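Local structure of CYTH domain-containing protein (Pyrococcus furiosus, 1YEM) at residues E10-F15 against E76-V81; E37-V42 against R53-H58; P49-I54 against T66-L71. The protein is of unknown function but belongs to the CYTH family, whose members typically act on triphosphate compounds with the help of divalent metal ions inside a beta barrel. One frame throughout, in Å; residues are numbered along the deposited sequence.

Contact 1. Residues E10-F15 against E76-V81; sequences EVEIKF and EEFYEV
Glu-10 and Phe-78 form a hydrogen-bonded antiparallel pair. Glu-10 N donates to Phe-78 O at 3.0 Å, and Phe-78 N donates back to Glu-10 O. A third bond, from Glu-12 N to Glu-76 O at 2.8 Å, carries the pairing to the residue just ahead of strand 77-81. Glu-12 has CG anti to the backbone N (chi1 179°) and an extended chain. This places Glu-12 OE1 3.9 Å from Phe-78 CE2, with the carboxylate turned 26° from the ring plane. Glu-10 is also extended, and its OE1 lies 4.4 Å from Glu-80 OE2, so the two carboxylates lie close together. Glu-76 behaves differently. Its CG sits beside the backbone N, and the chain runs obliquely past Ile-13, with Glu-76 CD 3.8 Å from Ile-13 CG1. Val-11 CG1 rests 3.6 Å from Glu-76 O. Residues 10-14 match the Glu-x-Glu-x-Lys signature of CYTH proteins, so the acidic cluster is consistent with the family's metal and triphosphate site. Lys-14 makes a salt bridge with Asp-133. Strand 129-137 pairs with the other edge of strand 10-17 and closes the barrel. Helix 141-154 packs on Val-11 and Ile-13. Lys-68 of strand 62-70 makes a cation-pi contact with Phe-78.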
loop_
_atom_site.group_PDB
_atom_site.type_symbol
_atom_site.label_atom_id
_atom_site.label_comp_id
_atom_site.label_asym_id
_atom_site.label_seq_id
_atom_site.Cartn_x
_atom_site.Cartn_y
_atom_site.Cartn_z
ATOM N N GLU B 10 -13.787 15.502 1.822
ATOM C CA GLU B 10 -15.090 14.902 1.598
ATOM C C GLU B 10 -16.059 15.405 2.657
ATOM O O GLU B 10 -15.749 15.397 3.849
ATOM C CB GLU B 10 -15.003 13.360 1.655
ATOM C CG GLU B 10 -16.363 12.668 1.867
ATOM C CD GLU B 10 -16.397 11.225 1.372
ATOM O OE1 GLU B 10 -15.904 10.325 2.121
ATOM O OE2 GLU B 10 -16.940 11.002 0.239
ATOM N N VAL B 11 -17.226 15.851 2.201
ATOM C CA VAL B 11 -18.357 16.097 3.082
ATOM C C VAL B 11 -19.413 15.047 2.762
ATOM O O VAL B 11 -19.723 14.780 1.601
ATOM C CB VAL B 11 -18.931 17.531 2.933
ATOM C CG1 VAL B 11 -20.056 17.762 3.941
ATOM C CG2 VAL B 11 -17.828 18.569 3.122
ATOM N N GLU B 12 -19.960 14.450 3.799
ATOM C CA GLU B 12 -20.751 13.259 3.636
ATOM C C GLU B 12 -21.744 13.145 4.770
ATOM O O GLU B 12 -21.405 13.424 5.918
ATOM C CB GLU B 12 -19.803 12.070 3.642
ATOM C CG GLU B 12 -20.456 10.721 3.508
ATOM C CD GLU B 12 -19.555 9.591 4.024
ATOM O OE1 GLU B 12 -18.292 9.733 3.929
ATOM O OE2 GLU B 12 -20.127 8.586 4.535
ATOM N N ILE B 13 -22.975 12.756 4.452
ATOM C CA ILE B 13 -23.965 12.433 5.470
ATOM C C ILE B 13 -24.599 11.072 5.153
ATOM O O ILE B 13 -24.949 10.786 4.008
ATOM C CB ILE B 13 -25.055 13.544 5.601
ATOM C CG1 ILE B 13 -24.398 14.942 5.675
ATOM C CG2 ILE B 13 -25.949 13.293 6.829
ATOM C CD1 ILE B 13 -25.396 16.136 5.869
ATOM N N LYS B 14 -24.742 10.243 6.180
ATOM C CA LYS B 14 -25.196 8.860 6.022
ATOM C C LYS B 14 -26.630 8.709 6.565
ATOM O O LYS B 14 -26.929 9.139 7.668
ATOM C CB LYS B 14 -24.264 7.934 6.801
ATOM C CG LYS B 14 -24.593 6.453 6.755
ATOM C CD LYS B 14 -23.905 5.701 7.944
ATOM C CE LYS B 14 -22.371 5.787 7.918
ATOM N NZ LYS B 14 -21.903 5.534 6.541
ATOM N N PHE B 15 -27.485 8.052 5.790
ATOM C CA PHE B 15 -28.868 7.884 6.150
ATOM C C PHE B 15 -29.227 6.422 6.185
ATOM O O PHE B 15 -28.916 5.704 5.269
ATOM C CB PHE B 15 -29.769 8.620 5.144
ATOM C CG PHE B 15 -29.614 10.097 5.168
ATOM C CD1 PHE B 15 -28.601 10.709 4.454
ATOM C CD2 PHE B 15 -30.482 10.885 5.916
ATOM C CE1 PHE B 15 -28.449 12.086 4.473
ATOM C CE2 PHE B 15 -30.346 12.267 5.953
ATOM C CZ PHE B 15 -29.335 12.873 5.222
ATOM N N GLU B 76 -18.937 13.782 9.374
ATOM C CA GLU B 76 -19.433 14.274 8.085
ATOM C C GLU B 76 -18.357 14.891 7.223
ATOM O O GLU B 76 -18.631 15.300 6.115
ATOM C CB GLU B 76 -20.545 15.286 8.315
ATOM C CG GLU B 76 -21.821 14.642 8.828
ATOM C CD GLU B 76 -22.937 15.647 9.095
ATOM O OE1 GLU B 76 -22.767 16.826 8.756
ATOM O OE2 GLU B 76 -23.985 15.243 9.647
ATOM N N GLU B 77 -17.126 14.905 7.724
ATOM C CA GLU B 77 -16.061 15.715 7.171
ATOM C C GLU B 77 -14.753 14.954 7.324
ATOM O O GLU B 77 -14.343 14.612 8.451
ATOM C CB GLU B 77 -15.995 17.001 7.959
ATOM C CG GLU B 77 -15.965 18.271 7.174
ATOM C CD GLU B 77 -16.472 19.433 8.032
ATOM O OE1 GLU B 77 -17.709 19.601 8.143
ATOM O OE2 GLU B 77 -15.635 20.147 8.619
ATOM N N PHE B 78 -14.101 14.679 6.199
ATOM C CA PHE B 78 -12.934 13.814 6.190
ATOM C C PHE B 78 -11.841 14.345 5.309
ATOM O O PHE B 78 -12.106 14.905 4.258
ATOM C CB PHE B 78 -13.312 12.430 5.672
ATOM C CG PHE B 78 -14.285 11.704 6.535
ATOM C CD1 PHE B 78 -13.843 10.885 7.575
ATOM C CD2 PHE B 78 -15.663 11.813 6.300
ATOM C CE1 PHE B 78 -14.772 10.184 8.389
ATOM C CE2 PHE B 78 -16.570 11.145 7.090
ATOM C CZ PHE B 78 -16.127 10.319 8.143
ATOM N N TYR B 79 -10.601 14.153 5.739
ATOM C CA TYR B 79 -9.466 14.251 4.829
ATOM C C TYR B 79 -9.032 12.826 4.496
ATOM O O TYR B 79 -8.846 11.997 5.388
ATOM C CB TYR B 79 -8.296 15.035 5.440
ATOM C CG TYR B 79 -7.079 15.007 4.539
ATOM C CD1 TYR B 79 -7.124 15.593 3.270
ATOM C CD2 TYR B 79 -5.897 14.361 4.933
ATOM C CE1 TYR B 79 -6.016 15.562 2.416
ATOM C CE2 TYR B 79 -4.782 14.322 4.094
ATOM C CZ TYR B 79 -4.847 14.927 2.832
ATOM O OH TYR B 79 -3.763 14.902 1.980
ATOM N N GLU B 80 -8.876 12.538 3.212
ATOM C CA GLU B 80 -8.573 11.178 2.788
ATOM C C GLU B 80 -7.357 11.116 1.871
ATOM O O GLU B 80 -7.207 11.937 0.977
ATOM C CB GLU B 80 -9.795 10.564 2.084
ATOM C CG GLU B 80 -9.509 9.206 1.423
ATOM C CD GLU B 80 -10.759 8.488 0.946
ATOM O OE1 GLU B 80 -10.641 7.325 0.526
ATOM O OE2 GLU B 80 -11.857 9.082 0.984
ATOM N N VAL B 81 -6.498 10.124 2.106
ATOM C CA VAL B 81 -5.463 9.750 1.138
ATOM C C VAL B 81 -5.625 8.271 0.814
ATOM O O VAL B 81 -5.618 7.428 1.724
ATOM C CB VAL B 81 -4.012 9.965 1.677
ATOM C CG1 VAL B 81 -3.014 9.806 0.543
ATOM C CG2 VAL B 81 -3.861 11.319 2.303
#

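Contact 2. Residues E37-V42 against R53-H58; sequences EEQEDV and RIRGVH
Glu-40 and Gly-56 form one hydrogen-bonded pair and Val-42 and Ile-54 another, where strands 37-42 and 53-57 run antiparallel at 156°, their axes 4.6 Å apart at closest. On the face that carries Gln-39, Asp-41, Arg-55 and Val-57, Arg-55 grips Asp-41 side-on. Arg-55 NE meets Asp-41 OD2 at 2.9 Å, and Arg-55 NH1 meets Asp-41 OD1 at the same length. Both bonds are nearly straight, lie in the guanidinium plane and reach the syn sides of the carboxylate. A bend at chi3 (-67°) turns the guanidinium for this grip. The Gln-39 amide stacks on one guanidinium face, its plane 16° from it. Gln-39 NE2 donates a hydrogen bond to Glu-37 OE2 at 2.7 Å, which fixes the turn of the amide. Arg-53 NH1 lies over the opposite face. Asp-41 OD1 is also 3.7 Å from Arg-53 NE, a long salt bridge of charge only, well out of the Arg-53 plane. Arg-53 NE is hydrogen-bonded to Tyr-43 OH. An alanine at Arg-55 would probably leave the Asp-41 carboxylate without its two-bond partner and the Gln-39 amide without the plane it stacks on. Farther along the same face, Glu-37 OE2 touches Val-57 CG2 at 3.6 Å. Strands 102-115 and 62-70 flank the pair. Phe-88 of helix 88-97 packs on Glu-40, Val-42 and Ile-54.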
loop_
_atom_site.group_PDB
_atom_site.type_symbol
_atom_site.label_atom_id
_atom_site.label_comp_id
_atom_site.label_asym_id
_atom_site.label_seq_id
_atom_site.Cartn_x
_atom_site.Cartn_y
_atom_site.Cartn_z
ATOM N N GLU B 37 -19.585 -2.312 -6.283
ATOM C CA GLU B 37 -18.437 -2.889 -5.604
ATOM C C GLU B 37 -18.858 -3.790 -4.490
ATOM O O GLU B 37 -19.632 -3.383 -3.632
ATOM C CB GLU B 37 -17.563 -1.790 -5.008
ATOM C CG GLU B 37 -16.866 -0.925 -6.048
ATOM C CD GLU B 37 -15.760 -0.030 -5.460
ATOM O OE1 GLU B 37 -15.138 0.708 -6.248
ATOM O OE2 GLU B 37 -15.513 -0.065 -4.230
ATOM N N GLU B 38 -18.333 -5.018 -4.494
ATOM C CA GLU B 38 -18.416 -5.897 -3.333
ATOM C C GLU B 38 -17.136 -5.701 -2.540
ATOM O O GLU B 38 -16.080 -6.153 -2.950
ATOM C CB GLU B 38 -18.579 -7.357 -3.758
ATOM C CG GLU B 38 -19.830 -7.615 -4.573
ATOM C CD GLU B 38 -19.796 -8.945 -5.310
ATOM O OE1 GLU B 38 -20.679 -9.168 -6.177
ATOM O OE2 GLU B 38 -18.893 -9.761 -5.032
ATOM N N GLN B 39 -17.246 -5.027 -1.402
ATOM C CA GLN B 39 -16.082 -4.572 -0.664
ATOM C C GLN B 39 -15.874 -5.352 0.596
ATOM O O GLN B 39 -16.822 -5.699 1.276
ATOM C CB GLN B 39 -16.225 -3.095 -0.288
ATOM C CG GLN B 39 -16.482 -2.164 -1.461
ATOM C CD GLN B 39 -16.901 -0.775 -1.012
ATOM O OE1 GLN B 39 -17.439 -0.606 0.067
ATOM N NE2 GLN B 39 -16.646 0.213 -1.834
ATOM N N GLU B 40 -14.607 -5.607 0.901
ATOM C CA GLU B 40 -14.198 -6.114 2.193
ATOM C C GLU B 40 -13.195 -5.124 2.759
ATOM O O GLU B 40 -12.169 -4.844 2.137
ATOM C CB GLU B 40 -13.567 -7.492 2.074
ATOM C CG GLU B 40 -13.222 -8.085 3.438
ATOM C CD GLU B 40 -12.412 -9.369 3.356
ATOM O OE1 GLU B 40 -11.884 -9.787 4.409
ATOM O OE2 GLU B 40 -12.297 -9.957 2.262
ATOM N N ASP B 41 -13.502 -4.586 3.928
ATOM C CA ASP B 41 -12.697 -3.544 4.526
ATOM C C ASP B 41 -12.138 -4.056 5.813
ATOM O O ASP B 41 -12.893 -4.501 6.661
ATOM C CB ASP B 41 -13.547 -2.312 4.813
ATOM C CG ASP B 41 -14.002 -1.618 3.563
ATOM O OD1 ASP B 41 -14.777 -0.666 3.699
ATOM O OD2 ASP B 41 -13.590 -2.009 2.447
ATOM N N VAL B 42 -10.808 -3.993 5.951
ATOM C CA VAL B 42 -10.112 -4.334 7.203
ATOM C C VAL B 42 -9.577 -3.032 7.835
ATOM O O VAL B 42 -8.782 -2.323 7.236
ATOM C CB VAL B 42 -8.951 -5.327 6.940
ATOM C CG1 VAL B 42 -8.255 -5.742 8.250
ATOM C CG2 VAL B 42 -9.450 -6.553 6.203
ATOM N N ARG B 53 -7.429 1.666 6.652
ATOM C CA ARG B 53 -8.048 0.429 6.188
ATOM C C ARG B 53 -7.526 -0.044 4.846
ATOM O O ARG B 53 -7.103 0.757 3.994
ATOM C CB ARG B 53 -9.586 0.558 6.110
ATOM C CG ARG B 53 -10.105 1.462 5.015
ATOM C CD ARG B 53 -11.404 0.963 4.422
ATOM N NE ARG B 53 -12.333 2.077 4.257
ATOM C CZ ARG B 53 -12.301 2.970 3.272
ATOM N NH1 ARG B 53 -11.415 2.894 2.294
ATOM N NH2 ARG B 53 -13.188 3.935 3.256
ATOM N N ILE B 54 -7.564 -1.362 4.680
ATOM C CA ILE B 54 -7.284 -2.011 3.415
ATOM C C ILE B 54 -8.626 -2.487 2.878
ATOM O O ILE B 54 -9.380 -3.145 3.586
ATOM C CB ILE B 54 -6.325 -3.229 3.574
ATOM C CG1 ILE B 54 -5.055 -2.837 4.362
ATOM C CG2 ILE B 54 -5.947 -3.804 2.223
ATOM C CD1 ILE B 54 -4.363 -1.590 3.881
ATOM N N ARG B 55 -8.917 -2.139 1.638
ATOM C CA ARG B 55 -10.161 -2.525 1.013
ATOM C C ARG B 55 -9.857 -3.445 -0.124
ATOM O O ARG B 55 -9.022 -3.119 -0.957
ATOM C CB ARG B 55 -10.929 -1.281 0.472
ATOM C CG ARG B 55 -12.127 -1.618 -0.492
ATOM C CD ARG B 55 -13.009 -0.376 -0.793
ATOM N NE ARG B 55 -13.698 0.061 0.412
ATOM C CZ ARG B 55 -14.288 1.242 0.585
ATOM N NH1 ARG B 55 -14.852 1.526 1.760
ATOM N NH2 ARG B 55 -14.335 2.125 -0.378
ATOM N N GLY B 56 -10.566 -4.573 -0.181
ATOM C CA GLY B 56 -10.573 -5.421 -1.372
ATOM C C GLY B 56 -11.925 -5.366 -2.064
ATOM O O GLY B 56 -12.942 -5.370 -1.411
ATOM N N VAL B 57 -11.921 -5.286 -3.388
ATOM C CA VAL B 57 -13.148 -5.233 -4.183
ATOM C C VAL B 57 -13.202 -6.490 -5.067
ATOM O O VAL B 57 -12.696 -6.499 -6.204
ATOM C CB VAL B 57 -13.233 -3.945 -5.061
ATOM C CG1 VAL B 57 -14.580 -3.880 -5.773
ATOM C CG2 VAL B 57 -13.028 -2.685 -4.222
ATOM N N HIS B 58 -13.827 -7.539 -4.526
ATOM C CA HIS B 58 -13.865 -8.878 -5.144
ATOM C C HIS B 58 -14.267 -8.873 -6.605
ATOM O O HIS B 58 -13.553 -9.403 -7.450
ATOM C CB HIS B 58 -14.822 -9.795 -4.360
ATOM C CG HIS B 58 -14.845 -11.209 -4.856
ATOM N ND1 HIS B 58 -15.959 -11.774 -5.447
ATOM C CD2 HIS B 58 -13.884 -12.167 -4.868
ATOM C CE1 HIS B 58 -15.682 -13.020 -5.796
ATOM N NE2 HIS B 58 -14.430 -13.281 -5.457
#

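Contact 3. Residues P49-I54 against T66-L71; sequences PKLLRI and TFKEIL
Leu-51 and Lys-68 pair closely at the middle of this contact. Leu-51 N donates to Lys-68 O at 2.7 Å, and Lys-68 N donates back to Leu-51 O. Their side chains cross, with Leu-51 CB 4.0 Å from Lys-68 CB. Leu-51 CD1 also touches Ile-70 CG1 at 3.9 Å. The buried part continues to Arg-53 and Thr-66, which lie side by side and point the same way. Arg-53 CG lies between the backbone N and the carbonyl carbon (chi1 70°), and the chain bends so that Arg-53 NH1 comes 2.9 Å from Thr-66 OG1. Thr-66 OG1 is hydrogen-bonded to Glu-82 OE1. Arg-53 NH2 and Lys-68 NZ, like charges, lie 3.8 Å apart. On the other face, Phe-67 CE1 meets Lys-50 CB at 3.9 Å. Arg-97 of the second subunit packs on this face, against Lys-50 and Phe-67. The Pro-49 end is nearer solvent. Exposed Pro-49 follows a cis peptide bond, and Pro-49 O accepts a hydrogen bond from Ile-70 N at 2.8 Å. Ile-70 is partly exposed. The arrangement is a beta hairpin, strands 50-57 and 62-70, within the closed antiparallel barrel of the CYTH fold.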
loop_
_atom_site.group_PDB
_atom_site.type_symbol
_atom_site.label_atom_id
_atom_site.label_comp_id
_atom_site.label_asym_id
_atom_site.label_seq_id
_atom_site.Cartn_x
_atom_site.Cartn_y
_atom_site.Cartn_z
ATOM N N PRO B 49 -7.939 11.117 15.570
ATOM C CA PRO B 49 -9.009 11.094 14.571
ATOM C C PRO B 49 -8.642 10.368 13.256
ATOM O O PRO B 49 -9.211 10.676 12.211
ATOM C CB PRO B 49 -9.231 12.579 14.307
ATOM C CG PRO B 49 -7.818 13.161 14.375
ATOM C CD PRO B 49 -7.056 12.285 15.376
ATOM N N LYS B 50 -7.719 9.406 13.323
ATOM C CA LYS B 50 -7.201 8.737 12.132
ATOM C C LYS B 50 -8.034 7.532 11.795
ATOM O O LYS B 50 -8.621 6.916 12.675
ATOM C CB LYS B 50 -5.762 8.257 12.352
ATOM C CG LYS B 50 -4.748 9.326 12.731
ATOM C CD LYS B 50 -3.444 8.652 13.212
ATOM C CE LYS B 50 -2.285 9.634 13.345
ATOM N NZ LYS B 50 -2.390 10.479 14.565
ATOM N N LEU B 51 -8.062 7.180 10.517
ATOM C CA LEU B 51 -8.561 5.871 10.092
ATOM C C LEU B 51 -7.575 5.256 9.124
ATOM O O LEU B 51 -6.898 5.975 8.373
ATOM C CB LEU B 51 -9.917 5.984 9.414
ATOM C CG LEU B 51 -11.063 6.513 10.266
ATOM C CD1 LEU B 51 -12.220 6.928 9.376
ATOM C CD2 LEU B 51 -11.493 5.454 11.298
ATOM N N LEU B 52 -7.499 3.924 9.149
ATOM C CA LEU B 52 -6.592 3.180 8.303
ATOM C C LEU B 52 -7.275 1.916 7.946
ATOM O O LEU B 52 -7.672 1.179 8.831
ATOM C CB LEU B 52 -5.278 2.856 9.053
ATOM C CG LEU B 52 -4.250 1.982 8.301
ATOM C CD1 LEU B 52 -3.741 2.689 7.040
ATOM C CD2 LEU B 52 -3.087 1.614 9.217
ATOM N N ARG B 53 -7.429 1.666 6.652
ATOM C CA ARG B 53 -8.048 0.429 6.188
ATOM C C ARG B 53 -7.526 -0.044 4.846
ATOM O O ARG B 53 -7.103 0.757 3.994
ATOM C CB ARG B 53 -9.586 0.558 6.110
ATOM C CG ARG B 53 -10.105 1.462 5.015
ATOM C CD ARG B 53 -11.404 0.963 4.422
ATOM N NE ARG B 53 -12.333 2.077 4.257
ATOM C CZ ARG B 53 -12.301 2.970 3.272
ATOM N NH1 ARG B 53 -11.415 2.894 2.294
ATOM N NH2 ARG B 53 -13.188 3.935 3.256
ATOM N N ILE B 54 -7.564 -1.362 4.680
ATOM C CA ILE B 54 -7.284 -2.011 3.415
ATOM C C ILE B 54 -8.626 -2.487 2.878
ATOM O O ILE B 54 -9.380 -3.145 3.586
ATOM C CB ILE B 54 -6.325 -3.229 3.574
ATOM C CG1 ILE B 54 -5.055 -2.837 4.362
ATOM C CG2 ILE B 54 -5.947 -3.804 2.223
ATOM C CD1 ILE B 54 -4.363 -1.590 3.881
ATOM N N THR B 66 -6.371 2.954 2.350
ATOM C CA THR B 66 -6.987 4.253 2.613
ATOM C C THR B 66 -6.631 4.757 4.008
ATOM O O THR B 66 -6.696 4.012 4.981
ATOM C CB THR B 66 -8.519 4.173 2.483
ATOM O OG1 THR B 66 -8.865 3.635 1.198
ATOM C CG2 THR B 66 -9.154 5.551 2.636
ATOM N N PHE B 67 -6.220 6.013 4.080
ATOM C CA PHE B 67 -6.023 6.699 5.352
ATOM C C PHE B 67 -6.960 7.902 5.385
ATOM O O PHE B 67 -7.050 8.619 4.407
ATOM C CB PHE B 67 -4.566 7.159 5.511
ATOM C CG PHE B 67 -4.361 8.128 6.631
ATOM C CD1 PHE B 67 -4.076 7.681 7.911
ATOM C CD2 PHE B 67 -4.481 9.498 6.414
ATOM C CE1 PHE B 67 -3.915 8.588 8.958
ATOM C CE2 PHE B 67 -4.320 10.400 7.450
ATOM C CZ PHE B 67 -4.035 9.951 8.719
ATOM N N LYS B 68 -7.661 8.095 6.499
ATOM C CA LYS B 68 -8.499 9.286 6.690
ATOM C C LYS B 68 -8.202 10.008 7.994
ATOM O O LYS B 68 -7.842 9.388 8.985
ATOM C CB LYS B 68 -9.997 8.933 6.687
ATOM C CG LYS B 68 -10.535 8.387 5.403
ATOM C CD LYS B 68 -12.043 8.337 5.455
ATOM C CE LYS B 68 -12.641 7.527 4.309
ATOM N NZ LYS B 68 -14.115 7.415 4.461
ATOM N N GLU B 69 -8.370 11.323 7.975
ATOM C CA GLU B 69 -8.527 12.102 9.199
ATOM C C GLU B 69 -9.963 12.571 9.298
ATOM O O GLU B 69 -10.462 13.274 8.410
ATOM C CB GLU B 69 -7.585 13.306 9.227
ATOM C CG GLU B 69 -6.265 13.027 9.927
ATOM C CD GLU B 69 -5.159 13.954 9.461
ATOM O OE1 GLU B 69 -5.417 15.184 9.431
ATOM O OE2 GLU B 69 -4.046 13.452 9.123
ATOM N N ILE B 70 -10.620 12.170 10.381
ATOM C CA ILE B 70 -11.972 12.623 10.700
ATOM C C ILE B 70 -11.835 14.052 11.196
ATOM O O ILE B 70 -11.101 14.298 12.152
ATOM C CB ILE B 70 -12.617 11.760 11.796
ATOM C CG1 ILE B 70 -12.590 10.276 11.425
ATOM C CG2 ILE B 70 -14.050 12.195 12.037
ATOM C CD1 ILE B 70 -12.707 9.348 12.631
ATOM N N LEU B 71 -12.512 14.990 10.529
ATOM C CA LEU B 71 -12.326 16.426 10.781
ATOM C C LEU B 71 -13.441 17.050 11.621
ATOM O O LEU B 71 -13.454 18.267 11.798
ATOM C CB LEU B 71 -12.223 17.203 9.465
ATOM C CG LEU B 71 -11.185 16.790 8.428
ATOM C CD1 LEU B 71 -11.302 17.674 7.183
ATOM C CD2 LEU B 71 -9.761 16.852 9.006
#

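All three contacts are antiparallel pairings in one barrel sheet. Contact 2 is the buried one, and contacts 1 and 3 are partly buried and reach the second subunit. Contacts 2 and 3 use the two edges of strand 50-57 and share Arg-53 and Ile-54. Contact 3 is linked to contact 1 through strands 62-70 and 77-85, where Glu-69 N probably bonds to Tyr-79 O at 2.7 Å. Contacts 1 and 2 lie on opposite sides of the chain's centre, with centres about 18 Å apart. Their chemistry differs: contact 1 gathers carboxylates, contact 2 balances a carboxylate against two arginines, and contact 3 mixes basic and apolar side chains.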